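Local coordinates for Lmo0325 protein (Listeria monocytogenes EGD-e, PDB 4RYK) that probably binds DNA as a transcriptional regulator of the Rgg type, joining an N-terminal helix-turn-helix region to an all-helical C-terminal region, at residues A[267-277]-A[286-297]; A[145-153]-A[166-174]. All coordinates share one frame; numbering follows the deposited sequence.

Contact 1 (A[267-277]-A[286-297])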
loop_
_atom_site.group_PDB
_atom_site.type_symbol
_atom_site.label_atom_id
_atom_site.label_comp_id
_atom_site.label_asym_id
_atom_site.label_seq_id
_atom_site.Cartn_x
_atom_site.Cartn_y
_atom_site.Cartn_z
ATOM N N TYR A 267 21.950 -1.341 -23.547
ATOM C CA TYR A 267 22.032 0.094 -23.451
ATOM C C TYR A 267 20.718 0.786 -23.796
ATOM O O TYR A 267 20.317 1.683 -23.078
ATOM C CB TYR A 267 23.101 0.595 -24.376
ATOM C CG TYR A 267 23.318 2.065 -24.324
ATOM C CD1 TYR A 267 23.857 2.666 -23.196
ATOM C CD2 TYR A 267 23.030 2.860 -25.423
ATOM C CE1 TYR A 267 24.075 4.035 -23.159
ATOM C CE2 TYR A 267 23.250 4.226 -25.400
ATOM C CZ TYR A 267 23.769 4.799 -24.272
ATOM O OH TYR A 267 23.967 6.142 -24.258
ATOM N N ARG A 268 20.057 0.378 -24.875
ATOM C CA ARG A 268 18.797 1.006 -25.254
ATOM C C ARG A 268 17.719 0.753 -24.184
ATOM O O ARG A 268 16.899 1.599 -23.901
ATOM C CB ARG A 268 18.327 0.508 -26.617
ATOM C CG ARG A 268 19.273 0.843 -27.786
ATOM C CD ARG A 268 18.968 2.161 -28.521
ATOM N NE ARG A 268 17.971 2.037 -29.607
ATOM C CZ ARG A 268 17.579 3.032 -30.420
ATOM N NH1 ARG A 268 18.089 4.257 -30.301
ATOM N NH2 ARG A 268 16.667 2.804 -31.369
ATOM N N GLN A 269 17.742 -0.410 -23.562
ATOM C CA GLN A 269 16.766 -0.703 -22.554
ATOM C C GLN A 269 16.987 0.159 -21.320
ATOM O O GLN A 269 16.037 0.640 -20.730
ATOM C CB GLN A 269 16.868 -2.151 -22.180
ATOM C CG GLN A 269 16.086 -2.510 -20.938
ATOM C CD GLN A 269 14.968 -3.431 -21.230
ATOM O OE1 GLN A 269 14.474 -3.461 -22.342
ATOM N NE2 GLN A 269 14.591 -4.225 -20.250
ATOM N N ALA A 270 18.240 0.311 -20.917
ATOM C CA ALA A 270 18.600 1.131 -19.757
ATOM C C ALA A 270 18.258 2.603 -19.984
ATOM O O ALA A 270 17.733 3.262 -19.096
ATOM C CB ALA A 270 20.089 0.988 -19.455
ATOM N N LYS A 271 18.592 3.120 -21.153
ATOM C CA LYS A 271 18.195 4.470 -21.550
ATOM C C LYS A 271 16.677 4.655 -21.592
ATOM O O LYS A 271 16.181 5.700 -21.258
ATOM C CB LYS A 271 18.790 4.811 -22.916
ATOM C CG LYS A 271 20.308 4.967 -22.889
ATOM C CD LYS A 271 20.735 6.368 -22.453
ATOM C CE LYS A 271 20.760 7.331 -23.644
ATOM N NZ LYS A 271 21.167 8.723 -23.276
ATOM N N ARG A 272 15.957 3.623 -21.990
ATOM C CA ARG A 272 14.514 3.707 -22.027
ATOM C C ARG A 272 13.934 3.790 -20.582
ATOM O O ARG A 272 12.976 4.528 -20.316
ATOM C CB ARG A 272 13.972 2.529 -22.791
ATOM C CG ARG A 272 12.484 2.396 -22.703
ATOM C CD ARG A 272 11.862 3.140 -23.830
ATOM N NE ARG A 272 11.742 4.581 -23.669
ATOM C CZ ARG A 272 10.724 5.221 -23.082
ATOM N NH1 ARG A 272 10.718 6.550 -23.068
ATOM N NH2 ARG A 272 9.718 4.556 -22.506
ATOM N N ALA A 273 14.525 3.065 -19.638
ATOM C CA ALA A 273 14.054 3.143 -18.278
ATOM C C ALA A 273 14.251 4.565 -17.709
ATOM O O ALA A 273 13.348 5.121 -17.093
ATOM C CB ALA A 273 14.744 2.124 -17.414
ATOM N N ILE A 274 15.421 5.140 -17.927
ATOM C CA ILE A 274 15.692 6.505 -17.504
ATOM C C ILE A 274 14.703 7.515 -18.103
ATOM O O ILE A 274 14.188 8.383 -17.397
ATOM C CB ILE A 274 17.137 6.849 -17.874
ATOM C CG1 ILE A 274 18.063 6.121 -16.915
ATOM C CG2 ILE A 274 17.418 8.362 -17.868
ATOM C CD1 ILE A 274 19.488 6.036 -17.414
ATOM N N GLN A 275 14.446 7.401 -19.394
ATOM C CA GLN A 275 13.467 8.265 -20.056
ATOM C C GLN A 275 12.077 8.079 -19.488
ATOM O O GLN A 275 11.297 9.019 -19.427
ATOM C CB GLN A 275 13.469 7.949 -21.552
ATOM C CG GLN A 275 12.582 8.790 -22.457
ATOM C CD GLN A 275 12.791 10.297 -22.372
ATOM O OE1 GLN A 275 13.917 10.794 -22.165
ATOM N NE2 GLN A 275 11.675 11.050 -22.547
ATOM N N THR A 276 11.758 6.850 -19.090
ATOM C CA THR A 276 10.471 6.545 -18.534
ATOM C C THR A 276 10.330 7.201 -17.190
ATOM O O THR A 276 9.293 7.784 -16.894
ATOM C CB THR A 276 10.220 5.037 -18.428
ATOM O OG1 THR A 276 10.194 4.462 -19.741
ATOM C CG2 THR A 276 8.873 4.795 -17.803
ATOM N N TRP A 277 11.362 7.126 -16.355
ATOM C CA TRP A 277 11.295 7.850 -15.092
ATOM C C TRP A 277 11.071 9.362 -15.336
ATOM O O TRP A 277 10.331 10.021 -14.574
ATOM C CB TRP A 277 12.552 7.657 -14.250
ATOM C CG TRP A 277 12.577 6.363 -13.483
ATOM C CD1 TRP A 277 11.617 5.897 -12.657
ATOM C CD2 TRP A 277 13.628 5.419 -13.448
ATOM N NE1 TRP A 277 11.987 4.716 -12.119
ATOM C CE2 TRP A 277 13.222 4.385 -12.612
ATOM C CE3 TRP A 277 14.860 5.315 -14.097
ATOM C CZ2 TRP A 277 14.017 3.282 -12.351
ATOM C CZ3 TRP A 277 15.630 4.215 -13.871
ATOM C CH2 TRP A 277 15.210 3.212 -12.987
ATOM N N ALA A 286 15.510 9.664 -12.261
ATOM C CA ALA A 286 16.146 9.564 -13.583
ATOM C C ALA A 286 17.595 10.041 -13.542
ATOM O O ALA A 286 18.446 9.481 -14.214
ATOM C CB ALA A 286 15.421 10.371 -14.614
ATOM N N ASP A 287 17.817 11.146 -12.849
ATOM C CA ASP A 287 19.136 11.776 -12.722
ATOM C C ASP A 287 20.096 10.850 -12.015
ATOM O O ASP A 287 21.229 10.659 -12.442
ATOM C CB ASP A 287 19.047 13.050 -11.865
ATOM C CG ASP A 287 18.361 14.225 -12.591
ATOM O OD1 ASP A 287 18.237 14.180 -13.824
ATOM O OD2 ASP A 287 17.948 15.208 -11.916
ATOM N N LEU A 288 19.619 10.269 -10.930
ATOM C CA LEU A 288 20.442 9.345 -10.203
ATOM C C LEU A 288 20.830 8.140 -11.041
ATOM O O LEU A 288 22.004 7.748 -11.054
ATOM C CB LEU A 288 19.765 8.935 -8.917
ATOM C CG LEU A 288 20.594 7.916 -8.176
ATOM C CD1 LEU A 288 21.893 8.534 -7.615
ATOM C CD2 LEU A 288 19.744 7.262 -7.093
ATOM N N TYR A 289 19.893 7.572 -11.791
ATOM C CA TYR A 289 20.214 6.389 -12.592
ATOM C C TYR A 289 21.091 6.718 -13.772
ATOM O O TYR A 289 21.805 5.832 -14.210
ATOM C CB TYR A 289 18.972 5.610 -13.084
ATOM C CG TYR A 289 18.537 4.638 -12.045
ATOM C CD1 TYR A 289 17.683 5.021 -11.058
ATOM C CD2 TYR A 289 19.049 3.356 -12.008
ATOM C CE1 TYR A 289 17.317 4.157 -10.064
ATOM C CE2 TYR A 289 18.694 2.484 -11.014
ATOM C CZ TYR A 289 17.828 2.902 -10.050
ATOM O OH TYR A 289 17.454 2.075 -9.053
ATOM N N SER A 290 20.998 7.939 -14.313
ATOM C CA SER A 290 21.976 8.414 -15.308
ATOM C C SER A 290 23.413 8.378 -14.822
ATOM O O SER A 290 24.295 8.079 -15.590
ATOM C CB SER A 290 21.700 9.850 -15.716
ATOM O OG SER A 290 20.406 9.855 -16.258
ATOM N N VAL A 291 23.626 8.723 -13.563
ATOM C CA VAL A 291 24.939 8.628 -12.957
ATOM C C VAL A 291 25.341 7.164 -12.835
ATOM O O VAL A 291 26.442 6.780 -13.199
ATOM C CB VAL A 291 24.937 9.270 -11.570
ATOM C CG1 VAL A 291 26.278 9.016 -10.839
ATOM C CG2 VAL A 291 24.659 10.746 -11.746
ATOM N N VAL A 292 24.440 6.340 -12.333
ATOM C CA VAL A 292 24.746 4.939 -12.257
ATOM C C VAL A 292 25.163 4.415 -13.613
ATOM O O VAL A 292 26.115 3.628 -13.742
ATOM C CB VAL A 292 23.551 4.139 -11.760
ATOM C CG1 VAL A 292 23.891 2.667 -11.706
ATOM C CG2 VAL A 292 23.105 4.632 -10.383
ATOM N N LEU A 293 24.456 4.859 -14.640
ATOM C CA LEU A 293 24.660 4.288 -15.962
ATOM C C LEU A 293 26.020 4.699 -16.499
ATOM O O LEU A 293 26.743 3.879 -17.094
ATOM C CB LEU A 293 23.573 4.736 -16.929
ATOM C CG LEU A 293 23.766 4.349 -18.388
ATOM C CD1 LEU A 293 23.958 2.845 -18.465
ATOM C CD2 LEU A 293 22.589 4.754 -19.253
ATOM N N LYS A 294 26.343 5.974 -16.342
ATOM C CA LYS A 294 27.628 6.461 -16.811
ATOM C C LYS A 294 28.809 5.782 -16.142
ATOM O O LYS A 294 29.798 5.492 -16.797
ATOM C CB LYS A 294 27.746 7.941 -16.561
ATOM C CG LYS A 294 26.966 8.737 -17.560
ATOM C CD LYS A 294 26.763 10.131 -17.048
ATOM C CE LYS A 294 25.907 10.916 -18.010
ATOM N NZ LYS A 294 26.205 12.350 -17.811
ATOM N N GLN A 295 28.710 5.574 -14.838
ATOM C CA GLN A 295 29.800 4.975 -14.072
ATOM C C GLN A 295 29.921 3.527 -14.492
ATOM O O GLN A 295 31.004 2.985 -14.650
ATOM C CB GLN A 295 29.514 5.101 -12.566
ATOM C CG GLN A 295 29.556 6.553 -12.070
ATOM C CD GLN A 295 30.983 7.113 -12.011
ATOM O OE1 GLN A 295 31.860 6.526 -11.368
ATOM N NE2 GLN A 295 31.223 8.259 -12.669
ATOM N N PHE A 296 28.788 2.906 -14.737
ATOM C CA PHE A 296 28.791 1.524 -15.167
ATOM C C PHE A 296 29.492 1.394 -16.529
ATOM O O PHE A 296 30.332 0.512 -16.723
ATOM C CB PHE A 296 27.364 1.025 -15.210
ATOM C CG PHE A 296 27.196 -0.256 -15.923
ATOM C CD1 PHE A 296 26.931 -0.270 -17.270
ATOM C CD2 PHE A 296 27.286 -1.460 -15.239
ATOM C CE1 PHE A 296 26.760 -1.470 -17.931
ATOM C CE2 PHE A 296 27.084 -2.663 -15.891
ATOM C CZ PHE A 296 26.828 -2.670 -17.246
ATOM N N LEU A 297 29.167 2.279 -17.465
ATOM C CA LEU A 297 29.775 2.227 -18.786
ATOM C C LEU A 297 31.287 2.382 -18.672
ATOM O O LEU A 297 32.042 1.704 -19.346
ATOM C CB LEU A 297 29.242 3.346 -19.663
ATOM C CG LEU A 297 27.786 3.275 -20.098
ATOM C CD1 LEU A 297 27.435 4.476 -20.983
ATOM C CD2 LEU A 297 27.497 1.952 -20.793
#
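Ile274 packs into, and Trp277 stacks on, the 286-297 helix, where Ala286, Tyr289 and Leu293 receive them; with segment 267-277 it forms an antiparallel helical hairpin consistent with the TPR-like C-terminal region of Rgg-type regulators. The segment axes approach to 9.0 Å, with 161° between their N-to-C directions, and no hydrogen bond crosses between them.

Ile274 is a knob in a hole formed by Ala286, Tyr289, Ser290 and Leu293. Its chi1 of -74° sets CG1 beside the backbone N and CG2 beside the carbonyl carbon, which splits the work of the two branches: CG2 lies 3.7 Å from Ser290 OG, while CD1, at the end of the other branch, reaches Leu293 CD2 at 3.8 Å. Where the helices come closest, the methyl CB of Ala286 fits against Ile274 O and Trp277 CB.

Trp277 turns its six-membered ring onto Tyr289 in an offset stack, centroids 4.4 Å apart and planes tilted by 25°. The CZ3-CH2 side of the indole does the touching: CH2 lies over the centre of one face of the tyrosine ring, and CZ3 is 3.5 Å from Tyr289 CG. Phe244, Ile247 and Val248 also meet Trp277, tying the hairpin to helix 243-259.

At the other end, Leu293 CD2 also touches Lys271 CD, and Tyr267 CE1 meets Leu297 CD1 at 4.0 Å, the two side chains crossing at about a right angle. The polar wall of the Ile274 pocket is satisfied internally: Ser290 OG donates to Ala286 O over 2.9 Å, reaching that carbonyl from the face opposite Ser290 N.

Contact 2 (A[145-153]-A[166-174])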
loop_
_atom_site.group_PDB
_atom_site.type_symbol
_atom_site.label_atom_id
_atom_site.label_comp_id
_atom_site.label_asym_id
_atom_site.label_seq_id
_atom_site.Cartn_x
_atom_site.Cartn_y
_atom_site.Cartn_z
ATOM N N TYR A 145 28.931 -3.891 17.152
ATOM C CA TYR A 145 27.602 -3.640 16.623
ATOM C C TYR A 145 27.295 -4.585 15.488
ATOM O O TYR A 145 26.180 -4.998 15.345
ATOM C CB TYR A 145 27.436 -2.180 16.204
ATOM C CG TYR A 145 27.716 -1.221 17.332
ATOM C CD1 TYR A 145 27.016 -1.315 18.527
ATOM C CD2 TYR A 145 28.684 -0.256 17.217
ATOM C CE1 TYR A 145 27.263 -0.471 19.570
ATOM C CE2 TYR A 145 28.941 0.615 18.261
ATOM C CZ TYR A 145 28.220 0.491 19.436
ATOM O OH TYR A 145 28.467 1.333 20.494
ATOM N N LYS A 146 28.279 -4.949 14.693
ATOM C CA LYS A 146 28.035 -5.909 13.616
ATOM C C LYS A 146 27.716 -7.287 14.195
ATOM O O LYS A 146 26.868 -8.010 13.690
ATOM C CB LYS A 146 29.251 -6.026 12.730
ATOM C CG LYS A 146 29.618 -4.742 11.992
ATOM C CD LYS A 146 31.103 -4.738 11.647
ATOM C CE LYS A 146 31.537 -5.964 10.838
ATOM N NZ LYS A 146 32.961 -6.316 11.112
ATOM N N LYS A 147 28.403 -7.638 15.272
ATOM C CA LYS A 147 28.121 -8.869 15.967
ATOM C C LYS A 147 26.693 -8.911 16.517
ATOM O O LYS A 147 26.010 -9.939 16.453
ATOM C CB LYS A 147 29.114 -9.051 17.100
ATOM C CG LYS A 147 28.899 -10.325 17.895
ATOM C CD LYS A 147 30.060 -10.524 18.860
ATOM C CE LYS A 147 29.640 -11.322 20.089
ATOM N NZ LYS A 147 29.196 -12.669 19.670
ATOM N N ILE A 148 26.243 -7.814 17.097
ATOM C CA ILE A 148 24.880 -7.780 17.626
ATOM C C ILE A 148 23.853 -8.050 16.516
ATOM O O ILE A 148 22.897 -8.773 16.694
ATOM C CB ILE A 148 24.601 -6.444 18.321
ATOM C CG1 ILE A 148 25.230 -6.451 19.709
ATOM C CG2 ILE A 148 23.098 -6.188 18.459
ATOM C CD1 ILE A 148 25.328 -5.060 20.322
ATOM N N ILE A 149 24.068 -7.457 15.368
ATOM C CA ILE A 149 23.132 -7.580 14.269
ATOM C C ILE A 149 23.196 -9.003 13.711
ATOM O O ILE A 149 22.189 -9.656 13.531
ATOM C CB ILE A 149 23.472 -6.557 13.171
ATOM C CG1 ILE A 149 23.221 -5.154 13.704
ATOM C CG2 ILE A 149 22.650 -6.843 11.905
ATOM C CD1 ILE A 149 23.988 -4.086 12.943
ATOM N N HIS A 150 24.409 -9.483 13.471
ATOM C CA HIS A 150 24.600 -10.863 13.036
ATOM C C HIS A 150 23.905 -11.851 13.959
ATOM O O HIS A 150 23.208 -12.769 13.494
ATOM C CB HIS A 150 26.087 -11.235 12.962
ATOM C CG HIS A 150 26.302 -12.693 12.769
ATOM N ND1 HIS A 150 26.354 -13.583 13.827
ATOM C CD2 HIS A 150 26.375 -13.436 11.644
ATOM C CE1 HIS A 150 26.489 -14.813 13.354
ATOM N NE2 HIS A 150 26.518 -14.752 12.034
ATOM N N ASP A 151 24.120 -11.670 15.252
ATOM C CA ASP A 151 23.648 -12.652 16.228
ATOM C C ASP A 151 22.139 -12.599 16.429
ATOM O O ASP A 151 21.552 -13.587 16.849
ATOM C CB ASP A 151 24.292 -12.450 17.588
ATOM C CG ASP A 151 25.768 -12.847 17.616
ATOM O OD1 ASP A 151 26.256 -13.416 16.633
ATOM O OD2 ASP A 151 26.421 -12.562 18.626
ATOM N N TYR A 152 21.525 -11.453 16.196
ATOM C CA TYR A 152 20.068 -11.378 16.209
ATOM C C TYR A 152 19.447 -12.238 15.087
ATOM O O TYR A 152 18.517 -12.991 15.303
ATOM C CB TYR A 152 19.604 -9.918 16.024
ATOM C CG TYR A 152 18.095 -9.821 15.886
ATOM C CD1 TYR A 152 17.271 -9.986 16.999
ATOM C CD2 TYR A 152 17.493 -9.619 14.659
ATOM C CE1 TYR A 152 15.887 -9.965 16.900
ATOM C CE2 TYR A 152 16.101 -9.540 14.540
ATOM C CZ TYR A 152 15.292 -9.705 15.661
ATOM O OH TYR A 152 13.888 -9.690 15.580
ATOM N N LEU A 153 19.937 -12.092 13.868
ATOM C CA LEU A 153 19.411 -12.876 12.754
ATOM C C LEU A 153 19.844 -14.360 12.757
ATOM O O LEU A 153 19.133 -15.214 12.248
ATOM C CB LEU A 153 19.850 -12.267 11.438
ATOM C CG LEU A 153 19.326 -10.852 11.140
ATOM C CD1 LEU A 153 19.962 -10.348 9.847
ATOM C CD2 LEU A 153 17.804 -10.836 11.028
ATOM N N ILE A 166 16.197 -5.182 8.714
ATOM C CA ILE A 166 17.488 -5.287 9.361
ATOM C C ILE A 166 18.532 -5.797 8.355
ATOM O O ILE A 166 19.613 -5.208 8.197
ATOM C CB ILE A 166 17.412 -6.182 10.600
ATOM C CG1 ILE A 166 16.694 -5.455 11.738
ATOM C CG2 ILE A 166 18.825 -6.562 11.037
ATOM C CD1 ILE A 166 16.198 -6.369 12.833
ATOM N N PHE A 167 18.170 -6.868 7.644
ATOM C CA PHE A 167 19.036 -7.518 6.689
ATOM C C PHE A 167 19.455 -6.518 5.674
ATOM O O PHE A 167 20.640 -6.455 5.298
ATOM C CB PHE A 167 18.310 -8.621 5.952
ATOM C CG PHE A 167 19.135 -9.327 4.960
ATOM C CD1 PHE A 167 20.327 -9.919 5.344
ATOM C CD2 PHE A 167 18.699 -9.490 3.678
ATOM C CE1 PHE A 167 21.083 -10.642 4.437
ATOM C CE2 PHE A 167 19.443 -10.213 2.770
ATOM C CZ PHE A 167 20.636 -10.768 3.140
ATOM N N SER A 168 18.515 -5.718 5.223
ATOM C CA SER A 168 18.890 -4.823 4.180
ATOM C C SER A 168 19.899 -3.727 4.651
ATOM O O SER A 168 20.652 -3.255 3.825
ATOM C CB SER A 168 17.672 -4.228 3.513
ATOM O OG SER A 168 17.258 -3.189 4.320
ATOM N N ASN A 169 19.971 -3.367 5.942
ATOM C CA ASN A 169 21.080 -2.498 6.430
ATOM C C ASN A 169 22.356 -3.252 6.761
ATOM O O ASN A 169 23.462 -2.744 6.623
ATOM C CB ASN A 169 20.696 -1.762 7.719
ATOM C CG ASN A 169 19.724 -0.679 7.477
ATOM O OD1 ASN A 169 20.069 0.510 7.477
ATOM N ND2 ASN A 169 18.504 -1.062 7.233
ATOM N N GLY A 170 22.186 -4.449 7.282
ATOM C CA GLY A 170 23.295 -5.206 7.769
ATOM C C GLY A 170 24.074 -5.996 6.730
ATOM O O GLY A 170 25.098 -6.621 7.078
ATOM N N ILE A 171 23.676 -5.958 5.467
ATOM C CA ILE A 171 24.096 -7.073 4.637
ATOM C C ILE A 171 25.605 -7.126 4.401
ATOM O O ILE A 171 26.236 -8.221 4.410
ATOM C CB ILE A 171 23.355 -7.167 3.301
ATOM C CG1 ILE A 171 23.771 -8.499 2.648
ATOM C CG2 ILE A 171 23.646 -5.958 2.446
ATOM C CD1 ILE A 171 22.930 -8.980 1.494
ATOM N N SER A 172 26.195 -5.961 4.245
ATOM C CA SER A 172 27.621 -5.871 3.984
ATOM C C SER A 172 28.446 -6.285 5.226
ATOM O O SER A 172 29.644 -6.498 5.138
ATOM C CB SER A 172 27.970 -4.438 3.511
ATOM O OG SER A 172 27.849 -3.473 4.568
ATOM N N PHE A 173 27.807 -6.411 6.386
ATOM C CA PHE A 173 28.526 -6.850 7.576
ATOM C C PHE A 173 28.847 -8.333 7.608
ATOM O O PHE A 173 29.634 -8.754 8.426
ATOM C CB PHE A 173 27.762 -6.498 8.850
ATOM C CG PHE A 173 27.392 -5.045 8.957
ATOM C CD1 PHE A 173 28.210 -4.057 8.424
ATOM C CD2 PHE A 173 26.229 -4.668 9.599
ATOM C CE1 PHE A 173 27.870 -2.723 8.537
ATOM C CE2 PHE A 173 25.885 -3.339 9.717
ATOM C CZ PHE A 173 26.696 -2.362 9.179
ATOM N N PHE A 174 28.261 -9.132 6.738
ATOM C CA PHE A 174 28.386 -10.580 6.874
ATOM C C PHE A 174 29.295 -11.147 5.803
ATOM O O PHE A 174 29.366 -10.611 4.707
ATOM C CB PHE A 174 27.031 -11.237 6.749
ATOM C CG PHE A 174 25.925 -10.537 7.502
ATOM C CD1 PHE A 174 26.057 -10.232 8.837
ATOM C CD2 PHE A 174 24.750 -10.231 6.866
ATOM C CE1 PHE A 174 25.020 -9.619 9.524
ATOM C CE2 PHE A 174 23.715 -9.578 7.528
ATOM C CZ PHE A 174 23.858 -9.286 8.877
#
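Ile149 faces Ile166, Phe173 and Phe174 at the centre of a contact between helix segment 145-153 and segment 166-174, in which a helix gives way to a 3-10 turn. The pair is an antiparallel helical hairpin, consistent with the TPR-like C-terminal region of Rgg regulators. The short axes are 144° apart in direction and 10.8 Å apart at closest, a separation bridged by large apolar side chains.

From CB, the Ile149 side chain forks. CG2 stands 3.9 Å from Ile166 CG2 and also meets the edge of the Phe174 ring, near its plane, at CZ. The other branch leaves through CG1, anti to the carbonyl carbon (chi1 -67°), and its terminal CD1 comes 3.8 Å from Phe173 CE2. One residue thus contacts both the helical part and the turn of the facing segment. Gly170, with no side chain, lets its CA come within 4.5 Å of Ile149 CG2.

Lys146 sets CG over one face of Phe173, offset toward the rim, in a CH-pi contact, CG being 4.0 Å from the ring centroid and 21° off its normal. Its NZ forms a salt bridge with Asp143. Phe174 pushes CE1 to 3.7 Å from His150 CA, while CZ also meets Leu153 CD1. Ile166 CD1 ends against Tyr152 CE2 at 3.6 Å, and the tyrosine hydroxyl is hydrogen-bonded to Glu163.

Three other helices pack on this hairpin: helix 113-132 meets Tyr152, helix 82-91 brings Trp83 to Ile166, and helix 176-193 supplies Phe182, which contacts Leu153 and stacks edge-to-face with Phe174.

Overall arrangement
Contact 2 comes first along the chain and closes before contact 1 opens, so the two are in series. Each joins consecutive helices in antiparallel fashion: 143-153 with 161-170 in contact 2, and 263-279 with 283-300 in contact 1. Their centres are 31 Å apart and their nearest atoms about 14 Å, so they do not touch. Helices 176-193, 197-216, 220-235 and 243-259 intervene in sequence. Both belong to the C-terminal region characteristic of Rgg regulators, consistent with an extended helical array built from successive hairpins. Both contacts also adjoin the second subunit: Arg272 forms a salt bridge with its Glu279, and Tyr152 packs on its Lys21.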